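Local coordinates for protein alginate lyase (Paenibacillus sp. FPU-7, PDB 6KFN) that probably cleaves the polysaccharide alginate by beta-elimination, on a right-handed parallel beta-helix scaffold, at residues A2-L14 against K22-K36. Residues are numbered along the deposited sequence; the frame is centred on the assembly and turned at random. Where two conformers were deposited one is given.
Sequences ATRTISCATASCL and KPGDDIVLAEGVTFK
Arg4 reaches Asp25 with CG anti to the backbone N (chi1 -175°) and a bend at chi3 (65°) that sets its guanidinium beside the Asp25 carboxylate. The two side chains lie side by side. Arg4 grips the carboxylate side-on: NE meets Asp25 OD1 at 2.9 Å, close to the guanidinium plane, and NH2 meets the syn lone pair of Asp25 OD2. That oxygen also accepts from Lys22 N, above the carboxylate plane, so three N-H groups hold a buried acid. Lys22 CD covers one face of the guanidinium, 3.6 Å from Arg4 NH2, and Asn20 binds Arg4 NH1. An alanine in place of Arg4 would probably leave the Asp25 carboxylate without its charged mate and open a gap beside Lys22 CD. Beside the salt bridge, Ile6 CD1 packs on Asp25 CB. On the other side of the sheet, a water joins Thr5 OG1 to Asp26 OD2, and Arg54 pairs with Asp26. Backbone bonds run from Asp26 N to Arg4 O through to Ala30 N to Cys8 O, in parallel register. Farther on, the Phe35 ring turns its edge to Cys8 O and Thr10 O, with Phe35 CZ 3.4 Å from Cys8 O. Val33 CG1 lies over the rim of one ring face and Leu29 CD1 over the rim of the opposite one. Leu14 crosses Ile27 and Leu29 at about right angles, CD1 3.9 Å from Ile27 CG2. The Cys8-Cys13 disulfide ties strand 4-8 to helix 11-19. Strand 4-8, helix 11-19 and the parallel strand 25-29 form the N-terminal end of the right-handed parallel beta-helix, with the helix as its cap.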
loop_
_atom_site.group_PDB
_atom_site.type_symbol
_atom_site.label_atom_id
_atom_site.label_comp_id
_atom_site.label_asym_id
_atom_site.label_seq_id
_atom_site.Cartn_x
_atom_site.Cartn_y
_atom_site.Cartn_z
ATOM N N ALA A 2 -14.111 -24.185 3.218
ATOM C CA ALA A 2 -12.696 -24.465 3.026
ATOM C C ALA A 2 -12.506 -25.923 2.724
ATOM O O ALA A 2 -13.320 -26.733 3.109
ATOM C CB ALA A 2 -11.926 -24.106 4.293
ATOM N N THR A 3 -11.444 -26.271 2.029
ATOM C CA THR A 3 -11.163 -27.674 1.812
ATOM C C THR A 3 -10.488 -28.321 3.008
ATOM O O THR A 3 -10.675 -29.506 3.257
ATOM C CB THR A 3 -10.286 -27.738 0.563
ATOM O OG1 THR A 3 -10.970 -27.136 -0.552
ATOM C CG2 THR A 3 -9.937 -29.183 0.217
ATOM N N ARG A 4 -9.680 -27.560 3.724
ATOM C CA ARG A 4 -8.922 -28.039 4.880
ATOM C C ARG A 4 -8.751 -26.877 5.838
ATOM O O ARG A 4 -8.428 -25.792 5.375
ATOM C CB ARG A 4 -7.573 -28.554 4.433
ATOM C CG ARG A 4 -6.772 -29.161 5.505
ATOM C CD ARG A 4 -5.584 -29.956 4.942
ATOM N NE ARG A 4 -4.617 -29.075 4.265
ATOM C CZ ARG A 4 -3.345 -29.375 4.116
ATOM N NH1 ARG A 4 -2.838 -30.499 4.635
ATOM N NH2 ARG A 4 -2.520 -28.544 3.456
ATOM N N THR A 5 -8.936 -27.115 7.129
ATOM C CA THR A 5 -8.746 -26.105 8.158
ATOM C C THR A 5 -7.516 -26.444 8.975
ATOM O O THR A 5 -7.380 -27.580 9.437
ATOM C CB THR A 5 -9.975 -26.009 9.051
ATOM O OG1 THR A 5 -11.136 -25.741 8.255
ATOM C CG2 THR A 5 -9.828 -24.919 10.083
ATOM N N ILE A 6 -6.653 -25.472 9.154
ATOM C CA ILE A 6 -5.451 -25.619 9.964
ATOM C C ILE A 6 -5.489 -24.514 11.010
ATOM O O ILE A 6 -5.359 -23.346 10.657
ATOM C CB ILE A 6 -4.149 -25.592 9.134
ATOM C CG1 ILE A 6 -4.245 -26.450 7.857
ATOM C CG2 ILE A 6 -3.027 -26.070 10.030
ATOM C CD1 ILE A 6 -4.805 -25.729 6.623
ATOM N N SER A 7 -5.709 -24.885 12.260
ATOM C CA SER A 7 -5.870 -23.914 13.346
ATOM C C SER A 7 -4.534 -23.779 14.065
ATOM O O SER A 7 -4.069 -24.743 14.665
ATOM C CB SER A 7 -6.962 -24.430 14.306
ATOM O OG SER A 7 -8.207 -24.535 13.627
ATOM N N CYS A 8 -3.913 -22.625 14.027
ATOM C CA CYS A 8 -2.592 -22.465 14.623
ATOM C C CYS A 8 -2.567 -21.439 15.738
ATOM O O CYS A 8 -3.138 -20.358 15.624
ATOM C CB CYS A 8 -1.568 -22.039 13.579
ATOM S SG CYS A 8 -1.118 -23.340 12.408
ATOM N N ALA A 9 -1.785 -21.744 16.758
ATOM C CA ALA A 9 -1.529 -20.817 17.864
ATOM C C ALA A 9 -0.038 -20.652 18.166
ATOM O O ALA A 9 0.299 -19.999 19.140
ATOM C CB ALA A 9 -2.286 -21.250 19.114
ATOM N N THR A 10 0.842 -21.200 17.317
ATOM C CA THR A 10 2.272 -21.000 17.437
ATOM C C THR A 10 2.860 -20.687 16.060
ATOM O O THR A 10 2.305 -21.021 15.008
ATOM C CB THR A 10 2.990 -22.241 17.966
ATOM O OG1 THR A 10 2.932 -23.259 16.969
ATOM C CG2 THR A 10 2.359 -22.729 19.278
ATOM N N ALA A 11 4.009 -20.039 16.113
ATOM C CA ALA A 11 4.778 -19.756 14.911
ATOM C C ALA A 11 5.185 -21.018 14.177
ATOM O O ALA A 11 5.146 -21.065 12.941
ATOM C CB ALA A 11 6.008 -18.900 15.248
ATOM N N SER A 12 5.522 -22.072 14.908
ATOM C CA SER A 12 5.903 -23.311 14.246
ATOM C C SER A 12 4.724 -23.897 13.476
ATOM O O SER A 12 4.894 -24.370 12.351
ATOM C CB SER A 12 6.447 -24.321 15.261
ATOM O OG SER A 12 5.427 -24.734 16.138
ATOM N N CYS A 13 3.515 -23.848 14.055
ATOM C CA CYS A 13 2.326 -24.304 13.354
ATOM C C CYS A 13 2.113 -23.506 12.080
ATOM O O CYS A 13 1.867 -24.068 11.013
ATOM C CB CYS A 13 1.128 -24.220 14.282
ATOM S SG CYS A 13 -0.426 -24.838 13.663
ATOM N N LEU A 14 2.242 -22.184 12.167
ATOM C CA LEU A 14 2.035 -21.344 10.989
ATOM C C LEU A 14 3.080 -21.611 9.919
ATOM O O LEU A 14 2.749 -21.739 8.738
ATOM C CB LEU A 14 2.038 -19.870 11.412
ATOM C CG LEU A 14 1.965 -18.892 10.225
ATOM C CD1 LEU A 14 0.762 -19.106 9.334
ATOM C CD2 LEU A 14 1.954 -17.456 10.786
ATOM N N LYS A 22 -1.989 -25.611 0.467
ATOM C CA LYS A 22 -2.673 -26.140 -0.706
ATOM C C LYS A 22 -3.878 -25.274 -1.032
ATOM O O LYS A 22 -4.481 -24.679 -0.129
ATOM C CB LYS A 22 -3.159 -27.574 -0.429
ATOM C CG LYS A 22 -2.026 -28.531 -0.101
ATOM C CD LYS A 22 -2.545 -29.932 0.178
ATOM C CE LYS A 22 -1.423 -30.868 0.559
ATOM N NZ LYS A 22 -1.887 -32.147 1.157
ATOM N N PRO A 23 -4.274 -25.209 -2.319
ATOM C CA PRO A 23 -5.532 -24.550 -2.670
ATOM C C PRO A 23 -6.663 -24.985 -1.752
ATOM O O PRO A 23 -6.855 -26.184 -1.500
ATOM C CB PRO A 23 -5.758 -24.966 -4.141
ATOM C CG PRO A 23 -4.344 -25.229 -4.651
ATOM C CD PRO A 23 -3.673 -25.903 -3.465
ATOM N N GLY A 24 -7.442 -24.019 -1.253
ATOM C CA GLY A 24 -8.574 -24.287 -0.390
ATOM C C GLY A 24 -8.246 -24.378 1.088
ATOM O O GLY A 24 -9.151 -24.526 1.907
ATOM N N ASP A 25 -6.980 -24.257 1.455
ATOM C CA ASP A 25 -6.636 -24.260 2.873
ATOM C C ASP A 25 -7.173 -22.995 3.551
ATOM O O ASP A 25 -7.125 -21.903 2.991
ATOM C CB ASP A 25 -5.128 -24.346 3.095
ATOM C CG ASP A 25 -4.534 -25.717 2.961
ATOM O OD1 ASP A 25 -5.302 -26.713 2.823
ATOM O OD2 ASP A 25 -3.298 -25.806 3.044
ATOM N N ASP A 26 -7.575 -23.154 4.817
ATOM C CA ASP A 26 -7.993 -22.062 5.704
ATOM C C ASP A 26 -7.094 -22.150 6.934
ATOM O O ASP A 26 -7.303 -23.015 7.780
ATOM C CB ASP A 26 -9.457 -22.228 6.033
ATOM C CG ASP A 26 -10.079 -21.052 6.741
ATOM O OD1 ASP A 26 -9.508 -19.959 6.717
ATOM O OD2 ASP A 26 -11.209 -21.252 7.298
ATOM N N ILE A 27 -6.091 -21.277 6.977
ATOM C CA ILE A 27 -5.124 -21.215 8.061
ATOM C C ILE A 27 -5.633 -20.150 9.034
ATOM O O ILE A 27 -5.668 -18.964 8.710
ATOM C CB ILE A 27 -3.727 -20.883 7.534
ATOM C CG1 ILE A 27 -3.286 -21.902 6.484
ATOM C CG2 ILE A 27 -2.754 -20.790 8.702
ATOM C CD1 ILE A 27 -2.011 -21.476 5.729
ATOM N N VAL A 28 -6.062 -20.615 10.214
ATOM C CA VAL A 28 -6.834 -19.808 11.154
ATOM C C VAL A 28 -5.986 -19.575 12.393
ATOM O O VAL A 28 -5.656 -20.525 13.109
ATOM C CB VAL A 28 -8.168 -20.475 11.510
ATOM C CG1 VAL A 28 -8.987 -19.541 12.385
ATOM C CG2 VAL A 28 -8.952 -20.870 10.241
ATOM N N LEU A 29 -5.600 -18.322 12.627
ATOM C CA LEU A 29 -4.644 -17.970 13.656
ATOM C C LEU A 29 -5.340 -17.476 14.925
ATOM O O LEU A 29 -6.236 -16.629 14.890
ATOM C CB LEU A 29 -3.694 -16.908 13.133
ATOM C CG LEU A 29 -2.925 -17.292 11.867
ATOM C CD1 LEU A 29 -1.883 -16.254 11.552
ATOM C CD2 LEU A 29 -2.314 -18.676 12.012
ATOM N N ALA A 30 -4.922 -18.034 16.060
ATOM C CA ALA A 30 -5.578 -17.758 17.329
ATOM C C ALA A 30 -5.523 -16.285 17.714
ATOM O O ALA A 30 -4.496 -15.627 17.592
ATOM C CB ALA A 30 -4.904 -18.583 18.427
ATOM N N GLU A 31 -6.647 -15.763 18.209
ATOM C CA GLU A 31 -6.692 -14.402 18.734
ATOM C C GLU A 31 -5.722 -14.234 19.887
ATOM O O GLU A 31 -5.527 -15.126 20.697
ATOM C CB GLU A 31 -8.097 -14.044 19.184
ATOM C CG GLU A 31 -9.068 -13.847 18.031
ATOM C CD GLU A 31 -10.376 -13.286 18.514
ATOM O OE1 GLU A 31 -11.365 -14.033 18.570
ATOM O OE2 GLU A 31 -10.417 -12.091 18.893
ATOM N N GLY A 32 -5.129 -13.056 19.980
ATOM C CA GLY A 32 -4.276 -12.729 21.097
ATOM C C GLY A 32 -2.865 -13.231 20.971
ATOM O O GLY A 32 -2.032 -12.898 21.811
ATOM N N VAL A 33 -2.554 -14.008 19.942
ATOM C CA VAL A 33 -1.236 -14.574 19.807
ATOM C C VAL A 33 -0.428 -13.719 18.854
ATOM O O VAL A 33 -0.928 -13.265 17.822
ATOM C CB VAL A 33 -1.331 -16.030 19.317
ATOM C CG1 VAL A 33 0.050 -16.599 19.063
ATOM C CG2 VAL A 33 -2.070 -16.869 20.345
ATOM N N THR A 34 0.843 -13.515 19.206
ATOM C CA THR A 34 1.848 -12.941 18.324
ATOM C C THR A 34 2.699 -14.076 17.767
ATOM O O THR A 34 3.343 -14.817 18.510
ATOM C CB THR A 34 2.684 -11.873 19.032
ATOM O OG1 THR A 34 1.833 -10.773 19.396
ATOM C CG2 THR A 34 3.749 -11.358 18.106
ATOM N N PHE A 35 2.698 -14.187 16.456
ATOM C CA PHE A 35 3.458 -15.165 15.695
ATOM C C PHE A 35 4.707 -14.477 15.180
ATOM O O PHE A 35 4.600 -13.593 14.334
ATOM C CB PHE A 35 2.632 -15.671 14.507
ATOM C CG PHE A 35 1.341 -16.376 14.894
ATOM C CD1 PHE A 35 0.213 -15.660 15.291
ATOM C CD2 PHE A 35 1.259 -17.765 14.874
ATOM C CE1 PHE A 35 -0.942 -16.305 15.683
ATOM C CE2 PHE A 35 0.103 -18.414 15.251
ATOM C CZ PHE A 35 -1.000 -17.716 15.661
ATOM N N LYS A 36 5.870 -14.825 15.710
ATOM C CA LYS A 36 7.109 -14.164 15.336
ATOM C C LYS A 36 7.859 -15.000 14.311
ATOM O O LYS A 36 8.125 -16.183 14.534
ATOM C CB LYS A 36 7.977 -13.903 16.552
ATOM C CG LYS A 36 9.073 -12.907 16.251
ATOM C CD LYS A 36 9.790 -12.455 17.498
ATOM C CE LYS A 36 9.017 -11.409 18.263
ATOM N NZ LYS A 36 9.933 -10.820 19.302
HETATM O O HOH W 1 -12.370 -23.428 8.081
#